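Local coordinates for protein isomaltose glucohydrolase (Kribbella flavida, PDB 5Z3E) that hydrolyses the alpha-1,6-glucosidic linkage of isomaltose from its non-reducing end, releasing beta-D-glucose and D-glucose, at residues A[315-320]-A[382-387]; A[352-357]-A[377-382]. The protein carries 1 engineered substitution. All coordinates share one frame; numbering follows the deposited sequence.

Interaction 1: A[315-320]-A[382-387]; sequences QWILLS and LWSHGM
Ser-384 OG is gripped from two directions: it accepts a hydrogen bond from a water, and it gives its own proton to the carbonyl oxygen of Pro-354. The water stands 2.8 Å from Ser-384 OG and in turn accepts the N-H of Leu-318, with Leu-318 N also 2.8 Å from the water oxygen. This amide belongs to the first turn of helix 317-329, two residues after the N-cap Trp-316, where no preceding turn can supply a carbonyl. The water therefore links this helix start to the first turn of helix 382-394. Beside this bridge, Ile-317 lays its CG2 methyl against Ser-384 CB at 3.7 Å.

Leu-318 carries most of the remaining contact. Its CG sits between the backbone N and the carbonyl carbon (chi1 70°); CD2 is thereby brought over one face of the Trp-383 indole, and CD1 to its CZ2-CH2 rim. CD2 makes a CH-pi contact, 3.5 Å from the centroid of the six-membered ring and 15° off the normal, while CD1 reaches Trp-383 CZ2 at 3.7 Å. The indole extends this way because its CG is anti to the backbone N (chi1 -172°). Phe-79 of helix 74-87 meets the same ring nearly parallel. Farther along the helix, Met-387 CG packs on Leu-318 CB at 3.8 Å, and the methionine chain, bent at its second and third torsions, continues onto Ala-321, Leu-322 and Trp-325.

Two helices of the (alpha/alpha)6 barrel characteristic of family 15 are joined here close to the catalytic centre, with a bound glycerol near Trp-383. With no direct hydrogen bond between the segments, cohesion comes from apolar packing plus one water, which gives Leu-318 N an acceptor that the helix start itself probably could not.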
ATOM      1  N   GLN A 315     -15.721   1.947   6.864  1.00 12.41           N
ATOM      2  CA  GLN A 315     -15.509   1.229   5.612  1.00 11.70           C
ATOM      3  C   GLN A 315     -14.525   2.006   4.756  1.00 10.95           C
ATOM      4  O   GLN A 315     -14.758   3.181   4.466  1.00 11.99           O
ATOM      5  CB  GLN A 315     -16.847   1.091   4.879  1.00 12.47           C
ATOM      6  CG  GLN A 315     -17.864   0.276   5.647  1.00 13.60           C
ATOM      7  CD  GLN A 315     -19.277   0.550   5.157  1.00 15.17           C
ATOM      8  OE1 GLN A 315     -19.748   1.678   5.302  1.00 18.19           O
ATOM      9  NE2 GLN A 315     -19.952  -0.446   4.605  1.00 18.30           N
ATOM     10  N   TRP A 316     -13.429   1.349   4.366  1.00 10.34           N
ATOM     11  CA  TRP A 316     -12.311   2.037   3.727  1.00 10.28           C
ATOM     12  C   TRP A 316     -12.342   1.885   2.221  1.00  9.79           C
ATOM     13  O   TRP A 316     -12.307   0.773   1.667  1.00 10.31           O
ATOM     14  CB  TRP A 316     -10.996   1.494   4.291  1.00 10.29           C
ATOM     15  CG  TRP A 316     -10.707   2.063   5.658  1.00 10.47           C
ATOM     16  CD1 TRP A 316     -11.402   1.894   6.824  1.00 10.98           C
ATOM     17  CD2 TRP A 316      -9.632   2.955   5.966  1.00 10.35           C
ATOM     18  NE1 TRP A 316     -10.826   2.638   7.827  1.00 11.51           N
ATOM     19  CE2 TRP A 316      -9.740   3.290   7.323  1.00 11.10           C
ATOM     20  CE3 TRP A 316      -8.576   3.477   5.217  1.00 10.98           C
ATOM     21  CZ2 TRP A 316      -8.824   4.115   7.948  1.00 12.67           C
ATOM     22  CZ3 TRP A 316      -7.682   4.306   5.832  1.00 12.14           C
ATOM     23  CH2 TRP A 316      -7.799   4.613   7.194  1.00 12.65           C
ATOM     24  N   ILE A 317     -12.329   3.024   1.522  1.00  9.87           N
ATOM     25  CA  ILE A 317     -12.346   3.056   0.074  1.00  9.70           C
ATOM     26  C   ILE A 317     -11.190   2.228  -0.495  1.00  9.49           C
ATOM     27  O   ILE A 317     -11.368   1.445  -1.433  1.00  9.68           O
ATOM     28  CB  ILE A 317     -12.334   4.496  -0.463  1.00 10.49           C
ATOM     29  CG1 ILE A 317     -13.730   5.155  -0.373  1.00 11.64           C
ATOM     30  CG2 ILE A 317     -11.855   4.546  -1.897  1.00 11.15           C
ATOM     31  CD1 ILE A 317     -14.301   5.319   1.000  1.00 12.12           C
ATOM     32  N   LEU A 318      -9.979   2.411   0.057  1.00  9.49           N
ATOM     33  CA  LEU A 318      -8.811   1.754  -0.516  1.00  9.44           C
ATOM     34  C   LEU A 318      -8.914   0.241  -0.386  1.00  8.88           C
ATOM     35  O   LEU A 318      -8.371  -0.481  -1.215  1.00  9.29           O
ATOM     36  CB  LEU A 318      -7.525   2.334   0.099  1.00  9.67           C
ATOM     37  CG  LEU A 318      -7.235   2.012   1.553  1.00 10.00           C
ATOM     38  CD1 LEU A 318      -6.448   0.715   1.676  1.00 11.27           C
ATOM     39  CD2 LEU A 318      -6.487   3.135   2.223  1.00 10.88           C
ATOM     40  N   LEU A 319      -9.577  -0.244   0.666  1.00  8.96           N
ATOM     41  CA  LEU A 319      -9.727  -1.668   0.879  1.00  8.87           C
ATOM     42  C   LEU A 319     -10.819  -2.255  -0.019  1.00  8.79           C
ATOM     43  O   LEU A 319     -10.663  -3.378  -0.504  1.00  9.00           O
ATOM     44  CB  LEU A 319      -9.972  -2.006   2.332  1.00  9.24           C
ATOM     45  CG  LEU A 319      -8.808  -1.715   3.282  1.00  9.45           C
ATOM     46  CD1 LEU A 319      -9.190  -2.082   4.691  1.00 10.41           C
ATOM     47  CD2 LEU A 319      -7.538  -2.463   2.844  1.00  9.90           C
ATOM     48  N   SER A 320     -11.904  -1.515  -0.248  1.00  9.19           N
ATOM     49  CA  SER A 320     -12.870  -1.943  -1.260  1.00  9.15           C
ATOM     50  C   SER A 320     -12.235  -1.999  -2.641  1.00  9.05           C
ATOM     51  O   SER A 320     -12.502  -2.910  -3.415  1.00  9.33           O
ATOM     52  CB  SER A 320     -14.068  -1.013  -1.236  1.00  9.99           C
ATOM     53  OG  SER A 320     -14.777  -1.162  -0.034  1.00 10.98           O
ATOM     54  N   LEU A 382      -5.331  10.812  -0.849  1.00 10.96           N
ATOM     55  CA  LEU A 382      -4.800  10.549  -2.183  1.00 10.11           C
ATOM     56  C   LEU A 382      -4.782   9.064  -2.520  1.00  9.72           C
ATOM     57  O   LEU A 382      -5.089   8.675  -3.632  1.00  9.89           O
ATOM     58  CB  LEU A 382      -3.439  11.202  -2.413  1.00 10.24           C
ATOM     59  CG  LEU A 382      -3.463  12.636  -2.945  1.00 11.22           C
ATOM     60  CD1 LEU A 382      -4.024  13.611  -1.937  1.00 13.78           C
ATOM     61  CD2 LEU A 382      -2.097  13.064  -3.396  1.00 11.02           C
ATOM     62  N   TRP A 383      -4.454   8.228  -1.532  1.00  9.28           N
ATOM     63  CA  TRP A 383      -4.426   6.786  -1.728  1.00  9.38           C
ATOM     64  C   TRP A 383      -5.802   6.260  -2.171  1.00  9.17           C
ATOM     65  O   TRP A 383      -5.897   5.368  -3.005  1.00  9.42           O
ATOM     66  CB  TRP A 383      -3.914   6.129  -0.447  1.00  9.15           C
ATOM     67  CG  TRP A 383      -3.637   4.644  -0.507  1.00  8.99           C
ATOM     68  CD1 TRP A 383      -3.666   3.828  -1.590  1.00  9.72           C
ATOM     69  CD2 TRP A 383      -3.307   3.819   0.621  1.00  8.89           C
ATOM     70  NE1 TRP A 383      -3.387   2.532  -1.203  1.00  9.97           N
ATOM     71  CE2 TRP A 383      -3.161   2.500   0.154  1.00  9.54           C
ATOM     72  CE3 TRP A 383      -3.152   4.060   1.992  1.00 10.01           C
ATOM     73  CZ2 TRP A 383      -2.897   1.436   0.995  1.00 10.19           C
ATOM     74  CZ3 TRP A 383      -2.909   2.979   2.830  1.00 10.84           C
ATOM     75  CH2 TRP A 383      -2.801   1.693   2.329  1.00 10.88           C
ATOM     76  N   SER A 384      -6.888   6.832  -1.651  1.00  9.74           N
ATOM     77  CA  SER A 384      -8.217   6.439  -2.138  1.00  9.80           C
ATOM     78  C   SER A 384      -8.339   6.652  -3.643  1.00  9.62           C
ATOM     79  O   SER A 384      -8.839   5.786  -4.362  1.00 10.12           O
ATOM     80  CB  SER A 384      -9.320   7.227  -1.438  1.00 10.69           C
ATOM     81  OG  SER A 384      -9.437   6.852  -0.096  1.00 11.18           O
ATOM     82  N   HIS A 385      -7.917   7.824  -4.098  1.00  9.94           N
ATOM     83  CA  HIS A 385      -7.928   8.136  -5.509  1.00 10.00           C
ATOM     84  C   HIS A 385      -6.993   7.266  -6.331  1.00  9.70           C
ATOM     85  O   HIS A 385      -7.327   6.851  -7.439  1.00 10.42           O
ATOM     86  CB  HIS A 385      -7.651   9.627  -5.717  1.00 10.95           C
ATOM     87  CG  HIS A 385      -8.792  10.495  -5.270  1.00 11.41           C
ATOM     88  ND1 HIS A 385      -9.917  10.670  -6.056  1.00 11.94           N
ATOM     89  CD2 HIS A 385      -9.031  11.172  -4.122  1.00 12.43           C
ATOM     90  CE1 HIS A 385     -10.774  11.424  -5.410  1.00 12.63           C
ATOM     91  NE2 HIS A 385     -10.277  11.754  -4.224  1.00 13.53           N
ATOM     92  N   GLY A 386      -5.801   6.992  -5.786  1.00  9.29           N
ATOM     93  CA  GLY A 386      -4.895   6.107  -6.490  1.00  9.58           C
ATOM     94  C   GLY A 386      -5.471   4.726  -6.690  1.00  8.89           C
ATOM     95  O   GLY A 386      -5.352   4.147  -7.771  1.00  9.31           O
ATOM     96  N   MET A 387      -6.081   4.188  -5.643  1.00  8.85           N
ATOM     97  CA  MET A 387      -6.679   2.868  -5.736  1.00  9.24           C
ATOM     98  C   MET A 387      -7.881   2.840  -6.675  1.00  9.47           C
ATOM     99  O   MET A 387      -8.101   1.860  -7.388  1.00 10.13           O
ATOM    100  CB  MET A 387      -7.104   2.340  -4.368  1.00 10.09           C
ATOM    101  CG  MET A 387      -6.040   2.128  -3.392  1.00 11.92           C
ATOM    102  SD  MET A 387      -4.729   0.939  -3.948  1.00 10.20           S
ATOM    103  CE  MET A 387      -5.617  -0.559  -3.922  1.00 17.79           C
TER
HETATM  104  O   HOH W   1      -9.362   4.627   1.602  1.00 10.92           O

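Interaction 2: A[352-357]-A[377-382]; sequences DLPAQV and VATPLL. Engineered in segment 352-357: Ala-355 (natural residue Glu).
Thr-379 has OG1 beside its backbone N and CG2 anti to it (chi1 -48°), which sets the hydroxyl against Pro-354 and the methyl against Asp-352. OG1 lies 3.3 Å from Pro-354 CB, and CG2 comes to 3.8 Å from Asp-352 CB. The aspartate, its CG turned to the side of its own N, runs alongside the ring of Pro-380, which follows a cis peptide bond; OD2 reaches Pro-380 CD at 3.7 Å, while OD1 is bonded to His-44. Replacing Asp-352 by alanine removes the carboxylate, which would probably leave His-44 without this partner and the CD side of the Pro-380 ring less covered.

The two segments pass each other in a roughly antiparallel sense at the active-site end of the barrel, stitched by two backbone bonds: Leu-381 N to Leu-353 O at 3.0 Å, and Ala-355 N to Ala-378 O at 2.9 Å. Ala-355 is engineered in place of the glutamate inferred to be the catalytic proton acceptor. Its CB touches Leu-381 CD2 at 3.8 Å. At the other end the side chains of Val-377 and Gln-356 cross at about a right angle, and Val-377 CG1 also lies 3.5 Å from the backbone O of Gln-356.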
ATOM      1  N   ASP A 352     -14.256  14.241  -4.384  1.00 16.19           N
ATOM      2  CA  ASP A 352     -13.183  13.761  -3.502  1.00 15.00           C
ATOM      3  C   ASP A 352     -13.611  12.513  -2.755  1.00 14.50           C
ATOM      4  O   ASP A 352     -14.769  12.373  -2.314  1.00 15.84           O
ATOM      5  CB  ASP A 352     -12.813  14.850  -2.487  1.00 16.13           C
ATOM      6  CG  ASP A 352     -12.111  16.034  -3.085  1.00 18.33           C
ATOM      7  OD1 ASP A 352     -11.613  15.944  -4.223  1.00 18.14           O
ATOM      8  OD2 ASP A 352     -12.011  17.040  -2.374  1.00 21.39           O
ATOM      9  N   LEU A 353     -12.647  11.604  -2.570  1.00 13.54           N
ATOM     10  CA  LEU A 353     -12.882  10.349  -1.891  1.00 12.92           C
ATOM     11  C   LEU A 353     -12.269  10.384  -0.510  1.00 12.68           C
ATOM     12  O   LEU A 353     -11.066  10.694  -0.366  1.00 13.53           O
ATOM     13  CB  LEU A 353     -12.283   9.169  -2.673  1.00 12.46           C
ATOM     14  CG  LEU A 353     -12.995   8.821  -3.972  1.00 12.82           C
ATOM     15  CD1 LEU A 353     -12.131   7.896  -4.798  1.00 12.40           C
ATOM     16  CD2 LEU A 353     -14.346   8.193  -3.708  1.00 13.38           C
ATOM     17  N   PRO A 354     -13.039  10.075   0.516  1.00 13.22           N
ATOM     18  CA  PRO A 354     -12.516  10.033   1.877  1.00 13.46           C
ATOM     19  C   PRO A 354     -11.659   8.788   2.096  1.00 12.61           C
ATOM     20  O   PRO A 354     -11.701   7.830   1.307  1.00 12.69           O
ATOM     21  CB  PRO A 354     -13.759   9.949   2.744  1.00 16.44           C
ATOM     22  CG  PRO A 354     -14.697   9.270   1.887  1.00 20.93           C
ATOM     23  CD  PRO A 354     -14.458   9.700   0.465  1.00 15.51           C
ATOM     24  N   ALA A 355     -10.942   8.779   3.220  1.00 12.22           N
ATOM     25  CA  ALA A 355     -10.279   7.548   3.641  1.00 12.20           C
ATOM     26  C   ALA A 355     -11.299   6.434   3.914  1.00 11.80           C
ATOM     27  O   ALA A 355     -11.119   5.283   3.542  1.00 11.60           O
ATOM     28  CB  ALA A 355      -9.442   7.792   4.869  1.00 13.03           C
ATOM     29  N   GLN A 356     -12.381   6.799   4.616  1.00 12.27           N
ATOM     30  CA  GLN A 356     -13.379   5.845   5.055  1.00 12.47           C
ATOM     31  C   GLN A 356     -14.704   6.554   5.214  1.00 13.10           C
ATOM     32  O   GLN A 356     -14.727   7.788   5.295  1.00 14.11           O
ATOM     33  CB  GLN A 356     -12.987   5.189   6.362  1.00 13.34           C
ATOM     34  CG  GLN A 356     -12.858   6.162   7.542  1.00 14.49           C
ATOM     35  CD  GLN A 356     -12.650   5.447   8.850  1.00 14.82           C
ATOM     36  OE1 GLN A 356     -13.500   4.651   9.291  1.00 15.98           O
ATOM     37  NE2 GLN A 356     -11.504   5.678   9.483  1.00 14.93           N
ATOM     38  N   VAL A 357     -15.762   5.768   5.274  1.00 13.35           N
ATOM     39  CA  VAL A 357     -17.126   6.274   5.523  1.00 14.20           C
ATOM     40  C   VAL A 357     -17.748   5.480   6.636  1.00 15.97           C
ATOM     41  O   VAL A 357     -17.416   4.326   6.866  1.00 15.22           O
ATOM     42  CB  VAL A 357     -17.982   6.210   4.259  1.00 14.87           C
ATOM     43  CG1 VAL A 357     -17.459   7.188   3.207  1.00 16.24           C
ATOM     44  CG2 VAL A 357     -18.140   4.823   3.716  1.00 15.60           C
ATOM     45  N   VAL A 377     -12.954  12.878   8.904  1.00 23.18           N
ATOM     46  CA  VAL A 377     -12.096  11.942   8.203  1.00 21.06           C
ATOM     47  C   VAL A 377     -11.407  12.587   7.008  1.00 18.57           C
ATOM     48  O   VAL A 377     -12.005  13.335   6.239  1.00 19.73           O
ATOM     49  CB  VAL A 377     -13.003  10.764   7.737  1.00 23.21           C
ATOM     50  CG1 VAL A 377     -12.311   9.940   6.692  1.00 21.13           C
ATOM     51  CG2 VAL A 377     -13.340   9.902   8.963  1.00 25.23           C
ATOM     52  N   ALA A 378     -10.144  12.228   6.823  1.00 17.45           N
ATOM     53  CA  ALA A 378      -9.345  12.744   5.713  1.00 16.54           C
ATOM     54  C   ALA A 378     -10.049  12.623   4.376  1.00 15.56           C
ATOM     55  O   ALA A 378     -10.390  11.514   3.934  1.00 16.37           O
ATOM     56  CB  ALA A 378      -8.014  12.012   5.638  1.00 17.40           C
ATOM     57  N   THR A 379     -10.231  13.762   3.732  1.00 15.76           N
ATOM     58  CA  THR A 379     -10.871  13.847   2.436  1.00 16.32           C
ATOM     59  C   THR A 379     -10.323  15.057   1.692  1.00 17.07           C
ATOM     60  O   THR A 379     -10.443  16.161   2.204  1.00 20.28           O
ATOM     61  CB  THR A 379     -12.372  13.989   2.570  1.00 19.01           C
ATOM     62  OG1 THR A 379     -12.951  13.055   3.471  1.00 21.83           O
ATOM     63  CG2 THR A 379     -13.057  13.955   1.234  1.00 21.32           C
ATOM     64  N   PRO A 380      -9.758  14.893   0.503  1.00 15.78           N
ATOM     65  CA  PRO A 380      -9.449  13.618  -0.158  1.00 14.42           C
ATOM     66  C   PRO A 380      -8.282  12.902   0.516  1.00 13.81           C
ATOM     67  O   PRO A 380      -7.352  13.534   1.016  1.00 15.57           O
ATOM     68  CB  PRO A 380      -9.012  14.058  -1.558  1.00 16.75           C
ATOM     69  CG  PRO A 380      -8.392  15.431  -1.341  1.00 17.08           C
ATOM     70  CD  PRO A 380      -9.209  16.053  -0.246  1.00 17.06           C
ATOM     71  N   LEU A 381      -8.337  11.579   0.510  1.00 12.56           N
ATOM     72  CA  LEU A 381      -7.158  10.775   0.790  1.00 11.84           C
ATOM     73  C   LEU A 381      -6.571  10.395  -0.571  1.00 10.80           C
ATOM     74  O   LEU A 381      -7.234   9.755  -1.373  1.00 11.44           O
ATOM     75  CB  LEU A 381      -7.536   9.508   1.562  1.00 11.87           C
ATOM     76  CG  LEU A 381      -6.312   8.711   2.005  1.00 11.33           C
ATOM     77  CD1 LEU A 381      -5.612   9.372   3.171  1.00 12.80           C
ATOM     78  CD2 LEU A 381      -6.661   7.266   2.335  1.00 11.74           C
ATOM     79  N   LEU A 382      -5.331  10.812  -0.849  1.00 10.96           N
ATOM     80  CA  LEU A 382      -4.800  10.549  -2.183  1.00 10.11           C
ATOM     81  C   LEU A 382      -4.782   9.064  -2.520  1.00  9.72           C
ATOM     82  O   LEU A 382      -5.089   8.675  -3.632  1.00  9.89           O
ATOM     83  CB  LEU A 382      -3.439  11.202  -2.413  1.00 10.24           C
ATOM     84  CG  LEU A 382      -3.463  12.636  -2.945  1.00 11.22           C
ATOM     85  CD1 LEU A 382      -4.024  13.611  -1.937  1.00 13.78           C
ATOM     86  CD2 LEU A 382      -2.097  13.064  -3.396  1.00 11.02           C
TER

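Both contacts are largely buried, but interaction 1 lies nearer the centre of the chain, whereas interaction 2 includes the partly exposed Asp-352, Val-377 and Thr-379. The first joins two helix starts by packing and a water; the second joins mostly irregular segments by direct backbone bonds and buries more surface. They meet at Leu-382, where the loop of interaction 2 runs into helix 382-394 of interaction 1. The two-stranded antiparallel sheet of 315-316 and 356-357 couples their other segments, with Val-357 N bonded to Gln-315 O. The backbone of Ala-355, at the catalytic position, also bonds to Ile-317, so both contacts frame this site.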